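Local structure of protein-tyrosine-phosphatase (Shewanella sp., 2Z72) at residues A5-G10 / Y166-T171; D84-L89 / L126-Q131; I115-H120 / Q152-G157. The protein probably hydrolyses phosphotyrosine in proteins at low temperature, as a cold-active zinc-binding phosphatase of the calcineurin-like phosphoesterase family. All coordinates share one frame; numbering follows the deposited sequence. Where two conformers were deposited one is given.

Contact 1: A5-G10 / Y166-T171; sequences ATEFDG and YDIATT
D9 and Y166 make the main direct contact between 5-10 and 166-171, and it is one of a carboxylate with an aromatic ring. OD1 of D9 comes to the rim of the Y166 ring, 3.3 Å from CD2, while OD2 reaches CE2 at 3.4 Å. The carboxylate carbon CG sits at the ring edge in the ring plane, yet the two flat groups are turned 55° apart. CG of D9 stands opposite the backbone N (chi1 -180°), and this torsion carries the carboxylate to the ring edge. An anion at this edge is consistent with a favourable pull from the slightly positive ring hydrogens. On the helix itself, the methyl CB of A169 packs 3.7 Å from OD1 of D9.

Two waters add the polar link that direct bonds do not provide. One hydrogen-bonds OD2 of D9 at 2.8 Å and OH of Y166 at 2.7 Å. The second donates to OD1 of D9 at 2.9 Å and accepts a weak bond from the backbone N of A169. The D9 carboxylate is further gripped by Y12 OH at OD1 and by N123 ND2 at OD2, whereas the Y166 hydroxyl also bonds V122 N; a buried acid is thus well supplied with partners.

Apolar contact is thinner. CG of E7 lies 3.9 Å from CG1 of I168, the two side chains crossing at about a right angle. The E7 chain bends at chi2 (-84°), and its OE1 makes a salt bridge with R165.

The arrangement is a strand-on-helix junction: the three-stranded antiparallel sheet near the N-terminus packs on helix 166-172 of the phosphoesterase fold through its outermost strand 8-14, and I26 of strand 22-27 also touches I168 and A169.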
loop_
_atom_site.group_PDB
_atom_site.type_symbol
_atom_site.label_atom_id
_atom_site.label_comp_id
_atom_site.label_asym_id
_atom_site.label_seq_id
_atom_site.Cartn_x
_atom_site.Cartn_y
_atom_site.Cartn_z
ATOM N N ALA A 5 2.394 28.338 11.140
ATOM C CA ALA A 5 1.959 27.053 11.697
ATOM C C ALA A 5 3.066 25.997 11.792
ATOM O O ALA A 5 3.656 25.523 10.813
ATOM C CB ALA A 5 0.765 26.523 10.896
ATOM N N THR A 6 3.402 25.553 13.017
ATOM C CA THR A 6 4.438 24.536 13.161
ATOM C C THR A 6 3.846 23.164 12.881
ATOM O O THR A 6 2.643 22.943 12.752
ATOM C CB THR A 6 5.018 24.566 14.595
ATOM O OG1 THR A 6 3.821 24.297 15.384
ATOM C CG2 THR A 6 5.566 25.886 15.080
ATOM N N GLU A 7 4.771 22.224 12.755
ATOM C CA GLU A 7 4.265 20.908 12.575
ATOM C C GLU A 7 4.296 19.965 13.791
ATOM O O GLU A 7 5.090 20.074 14.713
ATOM C CB GLU A 7 5.192 20.330 11.466
ATOM C CG GLU A 7 5.449 21.308 10.325
ATOM C CD GLU A 7 4.326 21.229 9.331
ATOM O OE1 GLU A 7 3.418 20.368 9.498
ATOM O OE2 GLU A 7 4.374 22.048 8.404
ATOM N N PHE A 8 3.421 18.980 13.695
ATOM C CA PHE A 8 3.447 17.775 14.508
ATOM C C PHE A 8 3.537 16.595 13.558
ATOM O O PHE A 8 2.722 16.544 12.638
ATOM C CB PHE A 8 2.194 17.665 15.377
ATOM C CG PHE A 8 2.094 18.740 16.443
ATOM C CD1 PHE A 8 1.686 20.017 16.113
ATOM C CD2 PHE A 8 2.408 18.481 17.771
ATOM C CE1 PHE A 8 1.590 20.975 17.071
ATOM C CE2 PHE A 8 2.281 19.450 18.764
ATOM C CZ PHE A 8 1.878 20.691 18.392
ATOM N N ASP A 9 4.485 15.702 13.781
ATOM C CA ASP A 9 4.716 14.611 12.827
ATOM C C ASP A 9 5.418 13.468 13.546
ATOM O O ASP A 9 6.247 13.695 14.425
ATOM C CB ASP A 9 5.549 15.094 11.676
ATOM C CG ASP A 9 5.863 14.058 10.609
ATOM O OD1 ASP A 9 6.974 14.170 10.066
ATOM O OD2 ASP A 9 4.999 13.194 10.345
ATOM N N GLY A 10 5.131 12.272 13.136
ATOM C CA GLY A 10 5.760 11.073 13.692
ATOM C C GLY A 10 4.786 10.097 14.256
ATOM O O GLY A 10 3.570 10.216 14.058
ATOM N N TYR A 166 7.870 17.569 5.400
ATOM C CA TYR A 166 8.755 16.550 5.957
ATOM C C TYR A 166 10.184 17.040 6.033
ATOM O O TYR A 166 11.044 16.360 6.594
ATOM C CB TYR A 166 8.612 15.192 5.213
ATOM C CG TYR A 166 7.174 14.693 5.466
ATOM C CD1 TYR A 166 6.233 14.598 4.459
ATOM C CD2 TYR A 166 6.772 14.358 6.776
ATOM C CE1 TYR A 166 4.955 14.152 4.754
ATOM C CE2 TYR A 166 5.480 13.953 7.054
ATOM C CZ TYR A 166 4.556 13.850 6.039
ATOM O OH TYR A 166 3.271 13.483 6.289
ATOM N N ASP A 167 10.419 18.251 5.525
ATOM C CA ASP A 167 11.769 18.829 5.754
ATOM C C ASP A 167 12.019 19.126 7.246
ATOM O O ASP A 167 13.163 19.210 7.660
ATOM C CB ASP A 167 11.955 20.134 4.934
ATOM C CG ASP A 167 12.021 20.012 3.467
ATOM O OD1 ASP A 167 12.054 21.041 2.745
ATOM O OD2 ASP A 167 12.074 18.868 2.958
ATOM N N ILE A 168 10.969 19.337 8.019
ATOM C CA ILE A 168 11.139 19.532 9.445
ATOM C C ILE A 168 11.731 18.277 10.056
ATOM O O ILE A 168 12.765 18.270 10.750
ATOM C CB ILE A 168 9.825 19.981 10.142
ATOM C CG1 ILE A 168 9.257 21.305 9.624
ATOM C CG2 ILE A 168 10.043 20.038 11.660
ATOM C CD1 ILE A 168 10.223 22.451 9.838
ATOM N N ALA A 169 11.123 17.110 9.784
ATOM C CA ALA A 169 11.611 15.854 10.340
ATOM C C ALA A 169 13.018 15.572 9.856
ATOM O O ALA A 169 13.865 15.151 10.663
ATOM C CB ALA A 169 10.668 14.731 9.953
ATOM N N THR A 170 13.312 15.756 8.576
ATOM C CA THR A 170 14.660 15.427 8.110
ATOM C C THR A 170 15.709 16.342 8.711
ATOM O O THR A 170 16.823 15.910 8.989
ATOM C CB THR A 170 14.758 15.383 6.571
ATOM O OG1 THR A 170 14.288 16.617 6.010
ATOM C CG2 THR A 170 13.889 14.280 6.025
ATOM N N THR A 171 15.364 17.602 8.932
ATOM C CA THR A 171 16.326 18.542 9.592
ATOM C C THR A 171 16.485 18.145 11.037
ATOM O O THR A 171 17.618 17.996 11.535
ATOM C CB THR A 171 15.839 19.978 9.429
ATOM O OG1 THR A 171 15.875 20.325 8.039
ATOM C CG2 THR A 171 16.848 20.928 10.109
HETATM O O HOH W 1 2.735 12.557 8.817
HETATM O O HOH W 2 8.122 16.760 9.554
#

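Contact 2: D84-L89 / L126-Q131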
loop_
_atom_site.group_PDB
_atom_site.type_symbol
_atom_site.label_atom_id
_atom_site.label_comp_id
_atom_site.label_asym_id
_atom_site.label_seq_id
_atom_site.Cartn_x
_atom_site.Cartn_y
_atom_site.Cartn_z
ATOM N N ASP A 84 -7.272 11.355 6.511
ATOM C CA ASP A 84 -8.645 11.653 6.802
ATOM C C ASP A 84 -9.559 11.021 5.783
ATOM O O ASP A 84 -10.644 10.475 6.143
ATOM C CB ASP A 84 -8.903 13.170 6.841
ATOM C CG ASP A 84 -8.092 13.918 7.870
ATOM O OD1 ASP A 84 -7.706 13.321 8.900
ATOM O OD2 ASP A 84 -7.879 15.121 7.635
ATOM N N VAL A 85 -9.218 11.088 4.504
ATOM C CA VAL A 85 -10.060 10.491 3.466
ATOM C C VAL A 85 -10.099 8.966 3.606
ATOM O O VAL A 85 -11.195 8.371 3.536
ATOM C CB VAL A 85 -9.550 10.876 2.071
ATOM C CG1 VAL A 85 -10.317 10.176 0.958
ATOM C CG2 VAL A 85 -9.635 12.397 1.871
ATOM N N LEU A 86 -8.958 8.350 3.830
ATOM C CA LEU A 86 -8.949 6.917 4.059
ATOM C C LEU A 86 -9.836 6.490 5.193
ATOM O O LEU A 86 -10.621 5.527 5.113
ATOM C CB LEU A 86 -7.503 6.474 4.306
ATOM C CG LEU A 86 -7.295 5.023 4.701
ATOM C CD1 LEU A 86 -7.737 4.085 3.581
ATOM C CD2 LEU A 86 -5.835 4.767 5.099
ATOM N N LEU A 87 -9.715 7.178 6.350
ATOM C CA LEU A 87 -10.466 6.804 7.509
ATOM C C LEU A 87 -11.949 6.953 7.245
ATOM O O LEU A 87 -12.770 6.081 7.598
ATOM C CB LEU A 87 -10.056 7.636 8.717
ATOM C CG LEU A 87 -10.502 7.135 10.074
ATOM C CD1 LEU A 87 -9.706 5.917 10.543
ATOM C CD2 LEU A 87 -10.283 8.263 11.072
ATOM N N THR A 88 -12.344 8.079 6.645
ATOM C CA THR A 88 -13.753 8.284 6.361
ATOM C C THR A 88 -14.318 7.184 5.438
ATOM O O THR A 88 -15.386 6.647 5.670
ATOM C CB THR A 88 -13.957 9.662 5.718
ATOM O OG1 THR A 88 -13.664 10.625 6.740
ATOM C CG2 THR A 88 -15.381 9.877 5.224
ATOM N N LEU A 89 -13.533 6.837 4.390
ATOM C CA LEU A 89 -13.991 5.818 3.473
ATOM C C LEU A 89 -14.196 4.496 4.207
ATOM O O LEU A 89 -15.212 3.800 4.016
ATOM C CB LEU A 89 -12.951 5.668 2.343
ATOM C CG LEU A 89 -13.209 4.433 1.431
ATOM C CD1 LEU A 89 -14.554 4.502 0.736
ATOM C CD2 LEU A 89 -12.051 4.357 0.415
ATOM N N LEU A 126 0.589 5.385 7.625
ATOM C CA LEU A 126 1.448 4.236 7.866
ATOM C C LEU A 126 1.126 3.550 9.164
ATOM O O LEU A 126 0.963 2.316 9.232
ATOM C CB LEU A 126 2.919 4.694 7.812
ATOM C CG LEU A 126 3.479 5.052 6.430
ATOM C CD1 LEU A 126 4.794 5.772 6.584
ATOM C CD2 LEU A 126 3.699 3.823 5.550
ATOM N N TRP A 127 1.030 4.322 10.254
ATOM C CA TRP A 127 0.787 3.688 11.550
ATOM C C TRP A 127 -0.621 3.116 11.633
ATOM O O TRP A 127 -0.824 2.126 12.346
ATOM C CB TRP A 127 1.099 4.643 12.715
ATOM C CG TRP A 127 2.557 4.880 12.888
ATOM C CD1 TRP A 127 3.272 6.004 12.678
ATOM C CD2 TRP A 127 3.499 3.871 13.322
ATOM N NE1 TRP A 127 4.585 5.780 12.954
ATOM C CE2 TRP A 127 4.764 4.489 13.356
ATOM C CE3 TRP A 127 3.410 2.519 13.707
ATOM C CZ2 TRP A 127 5.912 3.809 13.735
ATOM C CZ3 TRP A 127 4.551 1.848 14.080
ATOM C CH2 TRP A 127 5.787 2.483 14.097
ATOM N N PHE A 128 -1.592 3.734 10.986
ATOM C CA PHE A 128 -2.912 3.188 10.922
ATOM C C PHE A 128 -2.871 1.841 10.208
ATOM O O PHE A 128 -3.481 0.874 10.692
ATOM C CB PHE A 128 -3.863 4.156 10.205
ATOM C CG PHE A 128 -5.214 3.548 9.900
ATOM C CD1 PHE A 128 -6.155 3.328 10.881
ATOM C CD2 PHE A 128 -5.514 3.196 8.607
ATOM C CE1 PHE A 128 -7.376 2.753 10.589
ATOM C CE2 PHE A 128 -6.744 2.616 8.312
ATOM C CZ PHE A 128 -7.694 2.413 9.296
ATOM N N MET A 129 -2.192 1.766 9.087
ATOM C CA MET A 129 -2.140 0.500 8.325
ATOM C C MET A 129 -1.366 -0.564 9.075
ATOM O O MET A 129 -1.716 -1.749 8.942
ATOM C CB MET A 129 -1.600 0.755 6.931
ATOM C CG MET A 129 -2.508 1.544 6.004
ATOM S SD MET A 129 -4.169 0.873 5.835
ATOM C CE MET A 129 -3.781 -0.713 5.113
ATOM N N TYR A 130 -0.346 -0.185 9.841
ATOM C CA TYR A 130 0.399 -1.131 10.673
ATOM C C TYR A 130 -0.547 -1.738 11.710
ATOM O O TYR A 130 -0.632 -2.944 11.911
ATOM C CB TYR A 130 1.552 -0.375 11.257
ATOM C CG TYR A 130 2.523 -1.105 12.160
ATOM C CD1 TYR A 130 2.181 -1.414 13.466
ATOM C CD2 TYR A 130 3.783 -1.473 11.749
ATOM C CE1 TYR A 130 3.044 -2.076 14.320
ATOM C CE2 TYR A 130 4.690 -2.101 12.585
ATOM C CZ TYR A 130 4.302 -2.388 13.875
ATOM O OH TYR A 130 5.154 -3.008 14.789
ATOM N N GLN A 131 -1.278 -0.874 12.428
ATOM C CA GLN A 131 -2.238 -1.359 13.412
ATOM C C GLN A 131 -3.297 -2.230 12.730
ATOM O O GLN A 131 -3.658 -3.295 13.259
ATOM C CB GLN A 131 -2.875 -0.168 14.143
ATOM C CG GLN A 131 -3.940 -0.554 15.113
ATOM C CD GLN A 131 -4.299 0.672 15.928
ATOM O OE1 GLN A 131 -5.293 1.341 15.598
ATOM N NE2 GLN A 131 -3.539 0.991 16.953
#
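F128 carries this helix-to-helix contact, reaching from 126-131 to L86 and L87 of 84-89. Its CG stands opposite the backbone N (chi1 170°), which sends the ring out into the gap between the helices. Two leucine methyls meet it at atoms diagonally across the ring from each other: CD2 of L86 is 3.9 Å from CD2 of F128, and CD1 of L87 is 3.9 Å from CE1. Both methyls approach at a slant from the same side of the ring plane, and they belong to residues that follow each other in sequence.

One residue on, M129 brings its SD to L86, 4.3 Å from CD2 of L86. Beneath this pair runs strand 108-111: L86 and M129 both touch M111, and M129 also touches M109.

The axes of the two helical segments pass 11.6 Å apart with an angle of 34° between their directions, a wide spacing bridged by side chains. Helices 83-92 and 122-138 fit the connections of beta-alpha-beta crossovers, since strands 72-76, 108-111 and 142-145 run parallel in one sheet. Every touch between the two segments is apolar, with no hydrogen bond. Cohesion here therefore rests on burial and dispersion, and no directional bond fixes one helical segment against the other.

Contact 3: I115-H120 / Q152-G157; sequences IFDRGH and QMVLGG
The GDxxDRG and GNHE signatures of the metallophosphoesterases meet here: F116 and D117 belong to the first, and V154 sits on helix 149-156, which begins in the second. V154 touches both residues. Its CG1, opposite the backbone N (chi1 166°), lies over one face of the F116 ring in a CH-pi contact, 4.2 Å from the centroid and 22° off the ring normal. Displacement toward the rim leaves CG1 3.9 Å from CE2 of F116. The other branch, CG2, sits between the base of the F116 side chain, 4.0 Å from CB of F116, and the D117 carboxylate, 3.4 Å from OD2 of D117. L155 adds a looser touch, its CD1 at 4.5 Å from CE1 of F116.

Beyond the two segments, Y181 makes an edge-to-face contact with the F116 ring. The D117 carboxylate receives a hydrogen bond from H150 ND1 at OD1, an Asp-His pairing as in related metal-dependent phosphatases. F116 O accepts from ND1 of H80, a zinc ligand, which ties this loop to the metal site. At the far end of the helix G157 closes a Schellman motif, its N bonded to V154 O at 3.2 Å.

No hydrogen bond joins the segments directly. The valine thus supplies an apolar wall for the buried F116 and D117, and the direction of the carboxylate is probably set by H150.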
loop_
_atom_site.group_PDB
_atom_site.type_symbol
_atom_site.label_atom_id
_atom_site.label_comp_id
_atom_site.label_asym_id
_atom_site.label_seq_id
_atom_site.Cartn_x
_atom_site.Cartn_y
_atom_site.Cartn_z
ATOM N N ILE A 115 1.009 4.593 -0.413
ATOM C CA ILE A 115 0.778 5.360 0.798
ATOM C C ILE A 115 1.582 6.645 0.797
ATOM O O ILE A 115 1.102 7.717 1.148
ATOM C CB ILE A 115 1.117 4.543 2.054
ATOM C CG1 ILE A 115 0.091 3.431 2.265
ATOM C CG2 ILE A 115 1.239 5.461 3.265
ATOM C CD1 ILE A 115 0.409 2.460 3.369
ATOM N N PHE A 116 2.861 6.538 0.427
ATOM C CA PHE A 116 3.763 7.696 0.456
ATOM C C PHE A 116 3.422 8.738 -0.621
ATOM O O PHE A 116 2.860 8.436 -1.662
ATOM C CB PHE A 116 5.183 7.265 0.229
ATOM C CG PHE A 116 5.830 6.560 1.393
ATOM C CD1 PHE A 116 5.838 5.177 1.503
ATOM C CD2 PHE A 116 6.439 7.302 2.381
ATOM C CE1 PHE A 116 6.446 4.578 2.569
ATOM C CE2 PHE A 116 7.034 6.691 3.435
ATOM C CZ PHE A 116 7.065 5.340 3.536
ATOM N N ASP A 117 3.847 9.950 -0.293
ATOM C CA ASP A 117 4.056 11.108 -1.161
ATOM C C ASP A 117 2.769 11.856 -1.462
ATOM O O ASP A 117 1.652 11.363 -1.317
ATOM C CB ASP A 117 4.793 10.678 -2.440
ATOM C CG ASP A 117 6.237 10.304 -2.218
ATOM O OD1 ASP A 117 6.851 9.761 -3.188
ATOM O OD2 ASP A 117 6.769 10.576 -1.114
ATOM N N ARG A 118 2.998 13.107 -1.857
ATOM C CA ARG A 118 2.037 14.151 -2.163
ATOM C C ARG A 118 1.365 14.689 -0.917
ATOM O O ARG A 118 1.349 15.905 -0.678
ATOM C CB ARG A 118 1.015 13.753 -3.241
ATOM C CG ARG A 118 0.166 14.972 -3.582
ATOM C CD ARG A 118 -0.812 14.608 -4.716
ATOM N NE ARG A 118 -1.805 15.685 -4.852
ATOM C CZ ARG A 118 -2.577 15.870 -5.911
ATOM N NH1 ARG A 118 -2.469 15.048 -6.950
ATOM N NH2 ARG A 118 -3.443 16.892 -5.905
ATOM N N GLY A 119 0.767 13.842 -0.104
ATOM C CA GLY A 119 -0.036 14.290 1.020
ATOM C C GLY A 119 0.745 14.537 2.289
ATOM O O GLY A 119 1.925 14.278 2.400
ATOM N N HIS A 120 0.019 15.088 3.244
ATOM C CA HIS A 120 0.513 15.638 4.482
ATOM C C HIS A 120 0.323 14.795 5.714
ATOM O O HIS A 120 0.705 15.230 6.799
ATOM C CB HIS A 120 -0.124 17.034 4.720
ATOM C CG HIS A 120 -1.588 16.986 4.930
ATOM N ND1 HIS A 120 -2.544 16.571 4.024
ATOM C CD2 HIS A 120 -2.268 17.260 6.058
ATOM C CE1 HIS A 120 -3.771 16.618 4.553
ATOM N NE2 HIS A 120 -3.609 17.029 5.796
ATOM N N GLN A 152 8.778 2.339 -3.361
ATOM C CA GLN A 152 10.085 2.037 -3.893
ATOM C C GLN A 152 10.957 3.295 -4.023
ATOM O O GLN A 152 12.136 3.318 -3.650
ATOM C CB GLN A 152 9.982 1.343 -5.263
ATOM C CG GLN A 152 9.283 -0.011 -5.181
ATOM C CD GLN A 152 8.960 -0.607 -6.541
ATOM O OE1 GLN A 152 8.828 0.113 -7.529
ATOM N NE2 GLN A 152 8.851 -1.930 -6.570
ATOM N N MET A 153 10.348 4.361 -4.507
ATOM C CA MET A 153 11.077 5.625 -4.666
ATOM C C MET A 153 11.585 6.135 -3.322
ATOM O O MET A 153 12.764 6.409 -3.145
ATOM C CB MET A 153 10.193 6.671 -5.334
ATOM C CG MET A 153 10.315 6.518 -6.855
ATOM S SD MET A 153 9.594 7.882 -7.767
ATOM C CE MET A 153 7.848 7.604 -7.573
ATOM N N VAL A 154 10.702 6.228 -2.317
ATOM C CA VAL A 154 11.087 6.732 -1.013
ATOM C C VAL A 154 12.184 5.886 -0.435
ATOM O O VAL A 154 13.211 6.396 0.047
ATOM C CB VAL A 154 9.885 6.846 -0.070
ATOM C CG1 VAL A 154 10.314 7.030 1.353
ATOM C CG2 VAL A 154 8.985 8.017 -0.554
ATOM N N LEU A 155 11.999 4.570 -0.395
ATOM C CA LEU A 155 12.963 3.722 0.270
ATOM C C LEU A 155 14.315 3.810 -0.463
ATOM O O LEU A 155 15.356 3.710 0.202
ATOM C CB LEU A 155 12.470 2.280 0.400
ATOM C CG LEU A 155 11.677 1.992 1.668
ATOM C CD1 LEU A 155 10.543 2.884 1.983
ATOM C CD2 LEU A 155 11.297 0.488 1.565
ATOM N N GLY A 156 14.281 4.018 -1.768
ATOM C CA GLY A 156 15.490 4.105 -2.557
ATOM C C GLY A 156 16.127 5.472 -2.662
ATOM O O GLY A 156 17.201 5.555 -3.293
ATOM N N GLY A 157 15.509 6.507 -2.126
ATOM C CA GLY A 157 16.120 7.821 -2.218
ATOM C C GLY A 157 15.673 8.706 -3.344
ATOM O O GLY A 157 16.360 9.732 -3.588
#

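Contact 3 lies closer to the metals than contact 2: the D117 side chain is about 8 Å from a zinc ion, against about 13 Å for L86 of contact 2. Contacts 2 and 3 meet through packing, CD1 of L126 lying 3.8 Å from CZ of F116 and its CD2 3.7 Å from CG2 of I115, so helix 122-138 backs the loop that follows zinc ligand D114. Contact 1 joins contact 3 through a probable hydrogen bond, Y166 OH to H120 O at 3.1 Å, with centres about 15 Å apart. Contacts 1 and 2 do not touch; their centres are about 20 Å apart. Contact 3 is the one that touches both others, at H120 and at I115 and F116.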